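Local coordinates for copper induced nitroreductase D (Lactococcus lactis, PDB 2WQF), which binds flavin mononucleotide and probably acts as an oxidoreductase of the nitroreductase family, copper-induced and linked to defence against oxidative stress, at residues A94-I99 and L177-I182; F101-A106 and K172-L177. All coordinates share one frame; numbering follows the deposited sequence.

Overall arrangement
Both contacts join the same two antiparallel strands, 97-104 and 171-182, in the central sheet of the nitroreductase fold. Contact 1 pairs 94-99 with 177-182, contact 2 pairs 101-106 with 172-177, with about 18 Å between their centres. In sequence, both segments of contact 2 fall between those of contact 1, apart from the shared Leu177. Thr98 CG2 packs on Gln176 CB at 3.8 Å where they meet. Each contact contains a classic beta bulge. The flavin mononucleotide lies close to this junction, about 8 Å from the side chain of Leu177 and about 8 Å from Gly175; of the FMN-binding residues, the side chain of Gln151 is about 4 Å from that of Val178, and that of His152 about 4 Å from Gly175.

Contact 1: residues A94-I99 and L177-I182; sequences AAFGTI and LVFGSI
Phe179 O is gripped by two successive amides: Gly97 N at 3.1 Å, with an N-H...O angle of 156°, and Phe96 N through a weak, more bent bond. Beyond this fork the strands pair regularly, Phe179 N giving a nearly straight bond to Gly97 O, and Ile99 and Leu177 exchanging two bonds, with Ile99 N to Leu177 O at 2.8 Å. Chi1 of Phe179 (75°) puts CG between the backbone N and the carbonyl carbon, and from there the ring reaches toward strand 97-99, CE2 3.5 Å from Gly97 C. Gly97 N lies over one ring face, toward the rim. A CB on Gly97 would collide with Phe179 CE2, so the glycine lets the ring lie close to the backbone. The Ile99 and Phe179 side chains cross at about a right angle, Ile99 CG1 3.7 Å from Phe179 CE2, while Phe179 CE1 meets the edge of the Phe96 ring, 3.8 Å from Phe96 CD2. An alanine in place of Phe179 would probably open a gap beside Gly97 and leave Ile99 CG1 and the Phe96 ring edge without their partner. The ring also touches Val26 and Leu141 of two helices. Ala95 CB meets Val178 CG1 tightly, at 3.4 Å. Two residues facing one make this a classic beta bulge, here at the start of strand 97-104.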
loop_
_atom_site.group_PDB
_atom_site.type_symbol
_atom_site.label_atom_id
_atom_site.label_comp_id
_atom_site.label_asym_id
_atom_site.label_seq_id
_atom_site.Cartn_x
_atom_site.Cartn_y
_atom_site.Cartn_z
ATOM N N ALA A 94 -11.647 -10.117 21.494
ATOM C CA ALA A 94 -11.255 -11.506 21.653
ATOM C C ALA A 94 -9.943 -11.872 20.951
ATOM O O ALA A 94 -9.338 -12.903 21.263
ATOM C CB ALA A 94 -12.381 -12.411 21.169
ATOM N N ALA A 95 -9.503 -11.038 20.007
ATOM C CA ALA A 95 -8.250 -11.257 19.293
ATOM C C ALA A 95 -7.050 -11.128 20.239
ATOM O O ALA A 95 -7.169 -10.627 21.352
ATOM C CB ALA A 95 -8.132 -10.260 18.143
ATOM N N PHE A 96 -5.886 -11.550 19.774
ATOM C CA PHE A 96 -4.655 -11.455 20.575
ATOM C C PHE A 96 -4.168 -10.018 20.727
ATOM O O PHE A 96 -3.645 -9.629 21.762
ATOM C CB PHE A 96 -3.546 -12.294 19.930
ATOM C CG PHE A 96 -2.290 -12.360 20.739
ATOM C CD1 PHE A 96 -2.189 -13.214 21.817
ATOM C CD2 PHE A 96 -1.182 -11.613 20.379
ATOM C CE1 PHE A 96 -1.035 -13.302 22.563
ATOM C CE2 PHE A 96 -0.030 -11.690 21.122
ATOM C CZ PHE A 96 0.043 -12.541 22.208
ATOM N N GLY A 97 -4.317 -9.221 19.674
ATOM C CA GLY A 97 -3.811 -7.863 19.717
ATOM C C GLY A 97 -4.352 -6.986 18.616
ATOM O O GLY A 97 -5.098 -7.444 17.735
ATOM N N THR A 98 -3.927 -5.726 18.653
ATOM C CA THR A 98 -4.304 -4.717 17.657
ATOM C C THR A 98 -3.048 -3.911 17.326
ATOM O O THR A 98 -2.339 -3.434 18.216
ATOM C CB THR A 98 -5.443 -3.774 18.121
ATOM O OG1 THR A 98 -6.580 -4.553 18.501
ATOM C CG2 THR A 98 -5.875 -2.855 17.022
ATOM N N ILE A 99 -2.774 -3.759 16.038
ATOM C CA ILE A 99 -1.685 -2.916 15.571
ATOM C C ILE A 99 -2.285 -1.635 15.009
ATOM O O ILE A 99 -3.000 -1.669 14.006
ATOM C CB ILE A 99 -0.854 -3.618 14.502
ATOM C CG1 ILE A 99 -0.342 -4.976 15.003
ATOM C CG2 ILE A 99 0.294 -2.712 14.001
ATOM C CD1 ILE A 99 0.000 -5.958 13.876
ATOM N N LEU A 177 -5.191 -2.854 12.744
ATOM C CA LEU A 177 -5.126 -4.226 12.270
ATOM C C LEU A 177 -5.239 -5.161 13.480
ATOM O O LEU A 177 -4.326 -5.275 14.284
ATOM C CB LEU A 177 -3.847 -4.465 11.484
ATOM C CG LEU A 177 -3.759 -5.801 10.770
ATOM C CD1 LEU A 177 -4.709 -5.907 9.573
ATOM C CD2 LEU A 177 -2.302 -6.056 10.318
ATOM N N VAL A 178 -6.415 -5.762 13.629
ATOM C CA VAL A 178 -6.737 -6.707 14.684
ATOM C C VAL A 178 -6.239 -8.080 14.247
ATOM O O VAL A 178 -6.484 -8.500 13.117
ATOM C CB VAL A 178 -8.251 -6.750 14.913
ATOM C CG1 VAL A 178 -8.602 -7.697 16.029
ATOM C CG2 VAL A 178 -8.755 -5.366 15.265
ATOM N N PHE A 179 -5.490 -8.763 15.117
ATOM C CA PHE A 179 -4.835 -10.013 14.739
ATOM C C PHE A 179 -4.865 -11.047 15.839
ATOM O O PHE A 179 -4.996 -10.739 17.027
ATOM C CB PHE A 179 -3.398 -9.763 14.258
ATOM C CG PHE A 179 -2.419 -9.456 15.363
ATOM C CD1 PHE A 179 -1.640 -10.468 15.894
ATOM C CD2 PHE A 179 -2.317 -8.174 15.891
ATOM C CE1 PHE A 179 -0.729 -10.197 16.910
ATOM C CE2 PHE A 179 -1.420 -7.895 16.932
ATOM C CZ PHE A 179 -0.642 -8.919 17.439
ATOM N N GLY A 180 -4.780 -12.302 15.431
ATOM C CA GLY A 180 -4.785 -13.401 16.381
ATOM C C GLY A 180 -4.827 -14.748 15.714
ATOM O O GLY A 180 -4.595 -14.868 14.518
ATOM N N SER A 181 -5.100 -15.778 16.498
ATOM C CA SER A 181 -5.231 -17.101 15.936
ATOM C C SER A 181 -6.510 -17.207 15.116
ATOM O O SER A 181 -7.524 -16.607 15.450
ATOM C CB SER A 181 -5.219 -18.143 17.036
ATOM O OG SER A 181 -6.197 -17.875 18.033
ATOM N N ILE A 182 -6.436 -17.973 14.029
ATOM C CA ILE A 182 -7.588 -18.150 13.155
ATOM C C ILE A 182 -8.557 -19.158 13.754
ATOM O O ILE A 182 -8.202 -20.303 13.980
ATOM C CB ILE A 182 -7.143 -18.631 11.770
ATOM C CG1 ILE A 182 -6.201 -17.599 11.149
ATOM C CG2 ILE A 182 -8.360 -18.896 10.873
ATOM C CD1 ILE A 182 -5.607 -17.998 9.780
#

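Contact 2: residues F101-A106 and K172-L177; sequences FFEDQA and KLRGQL
A classic beta bulge in the central antiparallel sheet sets Arg174 and Gly175 together against Phe101. Phe101 O accepts from Arg174 N at 2.8 Å, in the carbonyl plane, and only weakly from Gly175 N; Phe101 N returns a bond to Gly175 O. The Phe101 and Leu177 side chains lie side by side, pointing the same way, with Leu177 CB at the ring edge, in plane, 3.7 Å from Phe101 CE2. Next along the strand, Phe102 takes Leu173 CD1 over one ring face, 3.9 Å from the ring centroid and 15° off the normal, a CH-pi contact. Leu173 CD1 also reaches Phe101 O at 3.4 Å.

The pairing then leads into the N-terminus of helix 105-114, where Asp104 is the N-cap: its OD1 accepts from Ala106 N, while OD2 forms a salt bridge with Arg47. Just before the cap, Glu103 O is held by two donors from opposite faces of its carbonyl plane, Lys172 N and, at 3.0 Å, Gln105 NE2. Gln105, bent at chi2, crosses the Lys172 side chain obliquely, Gln105 NE2 lying 3.7 Å from Lys172 CB. Glu103 and Arg174 cross at about a right angle and meet through their aliphatic parts, Glu103 CG to Arg174 CG at 3.9 Å. Their polar ends have other partners: Glu103 OE1 bonds Thr45 and Ser126, and Arg174 NH2 makes a salt bridge with Glu127. Arg174 NH1 turns back to Leu173 O at 3.0 Å, and the side chain also packs on Val124 of the second subunit.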
loop_
_atom_site.group_PDB
_atom_site.type_symbol
_atom_site.label_atom_id
_atom_site.label_comp_id
_atom_site.label_asym_id
_atom_site.label_seq_id
_atom_site.Cartn_x
_atom_site.Cartn_y
_atom_site.Cartn_z
ATOM N N PHE A 101 -1.817 1.736 13.142
ATOM C CA PHE A 101 -0.961 2.368 12.155
ATOM C C PHE A 101 -1.212 3.847 12.089
ATOM O O PHE A 101 -2.344 4.259 11.912
ATOM C CB PHE A 101 -1.226 1.752 10.782
ATOM C CG PHE A 101 -0.705 0.338 10.639
ATOM C CD1 PHE A 101 0.594 0.085 10.208
ATOM C CD2 PHE A 101 -1.521 -0.738 10.960
ATOM C CE1 PHE A 101 1.040 -1.207 10.067
ATOM C CE2 PHE A 101 -1.089 -2.025 10.802
ATOM C CZ PHE A 101 0.196 -2.271 10.371
ATOM N N PHE A 102 -0.134 4.630 12.198
ATOM C CA PHE A 102 -0.193 6.080 12.137
ATOM C C PHE A 102 0.778 6.562 11.054
ATOM O O PHE A 102 1.711 5.851 10.672
ATOM C CB PHE A 102 0.233 6.744 13.460
ATOM C CG PHE A 102 -0.477 6.247 14.694
ATOM C CD1 PHE A 102 -1.381 7.059 15.365
ATOM C CD2 PHE A 102 -0.174 5.010 15.230
ATOM C CE1 PHE A 102 -2.018 6.612 16.547
ATOM C CE2 PHE A 102 -0.808 4.553 16.376
ATOM C CZ PHE A 102 -1.705 5.359 17.055
ATOM N N GLU A 103 0.566 7.788 10.581
ATOM C CA GLU A 103 1.514 8.465 9.705
ATOM C C GLU A 103 1.988 9.717 10.432
ATOM O O GLU A 103 1.166 10.509 10.935
ATOM C CB GLU A 103 0.861 8.839 8.374
ATOM C CG GLU A 103 0.646 7.629 7.464
ATOM C CD GLU A 103 1.979 7.051 6.973
ATOM O OE1 GLU A 103 2.809 7.847 6.475
ATOM O OE2 GLU A 103 2.208 5.809 7.103
ATOM N N ASP A 104 3.297 9.915 10.484
ATOM C CA ASP A 104 3.874 11.042 11.204
ATOM C C ASP A 104 3.780 12.346 10.381
ATOM O O ASP A 104 4.518 12.574 9.416
ATOM C CB ASP A 104 5.316 10.718 11.572
ATOM C CG ASP A 104 5.915 11.737 12.521
ATOM O OD1 ASP A 104 5.414 12.874 12.601
ATOM O OD2 ASP A 104 6.899 11.401 13.181
ATOM N N GLN A 105 2.847 13.195 10.796
ATOM C CA GLN A 105 2.582 14.446 10.095
ATOM C C GLN A 105 3.718 15.459 10.219
ATOM O O GLN A 105 3.838 16.359 9.387
ATOM C CB GLN A 105 1.282 15.067 10.616
ATOM C CG GLN A 105 0.071 14.141 10.436
ATOM C CD GLN A 105 -0.079 13.676 9.002
ATOM O OE1 GLN A 105 -0.350 14.474 8.097
ATOM N NE2 GLN A 105 0.095 12.382 8.783
ATOM N N ALA A 106 4.542 15.321 11.251
ATOM C CA ALA A 106 5.675 16.228 11.403
ATOM C C ALA A 106 6.710 16.003 10.294
ATOM O O ALA A 106 7.306 16.941 9.750
ATOM C CB ALA A 106 6.305 16.071 12.785
ATOM N N LYS A 172 -0.798 10.540 13.195
ATOM C CA LYS A 172 -2.166 10.575 12.682
ATOM C C LYS A 172 -2.633 9.156 12.424
ATOM O O LYS A 172 -2.095 8.472 11.563
ATOM C CB LYS A 172 -2.242 11.397 11.411
ATOM C CG LYS A 172 -3.633 11.497 10.822
ATOM C CD LYS A 172 -3.601 12.230 9.495
ATOM C CE LYS A 172 -4.995 12.389 8.894
ATOM N NZ LYS A 172 -4.949 13.057 7.552
ATOM N N LEU A 173 -3.617 8.710 13.197
ATOM C CA LEU A 173 -4.087 7.331 13.123
ATOM C C LEU A 173 -4.744 7.063 11.780
ATOM O O LEU A 173 -5.600 7.832 11.350
ATOM C CB LEU A 173 -5.087 7.073 14.271
ATOM C CG LEU A 173 -5.612 5.635 14.385
ATOM C CD1 LEU A 173 -4.500 4.604 14.532
ATOM C CD2 LEU A 173 -6.550 5.565 15.605
ATOM N N ARG A 174 -4.375 5.958 11.136
ATOM C CA ARG A 174 -4.934 5.584 9.829
ATOM C C ARG A 174 -5.711 4.264 9.774
ATOM O O ARG A 174 -6.568 4.087 8.915
ATOM C CB ARG A 174 -3.833 5.494 8.773
ATOM C CG ARG A 174 -2.904 6.667 8.698
ATOM C CD ARG A 174 -3.607 7.992 8.622
ATOM N NE ARG A 174 -4.468 8.174 7.456
ATOM C CZ ARG A 174 -5.734 8.611 7.493
ATOM N NH1 ARG A 174 -6.383 8.780 8.645
ATOM N NH2 ARG A 174 -6.392 8.858 6.372
ATOM N N GLY A 175 -5.442 3.336 10.667
ATOM C CA GLY A 175 -6.004 2.002 10.550
ATOM C C GLY A 175 -5.656 1.178 11.782
ATOM O O GLY A 175 -4.679 1.472 12.470
ATOM N N GLN A 176 -6.458 0.158 12.065
ATOM C CA GLN A 176 -6.221 -0.737 13.192
ATOM C C GLN A 176 -6.323 -2.171 12.728
ATOM O O GLN A 176 -7.393 -2.662 12.368
ATOM C CB GLN A 176 -7.201 -0.478 14.338
ATOM C CG GLN A 176 -7.193 0.959 14.815
ATOM C CD GLN A 176 -8.158 1.826 14.029
ATOM O OE1 GLN A 176 -9.339 1.514 13.936
ATOM N NE2 GLN A 176 -7.666 2.919 13.480
ATOM N N LEU A 177 -5.191 -2.854 12.744
ATOM C CA LEU A 177 -5.126 -4.226 12.270
ATOM C C LEU A 177 -5.239 -5.161 13.480
ATOM O O LEU A 177 -4.326 -5.275 14.284
ATOM C CB LEU A 177 -3.847 -4.465 11.484
ATOM C CG LEU A 177 -3.759 -5.801 10.770
ATOM C CD1 LEU A 177 -4.709 -5.907 9.573
ATOM C CD2 LEU A 177 -2.302 -6.056 10.318
#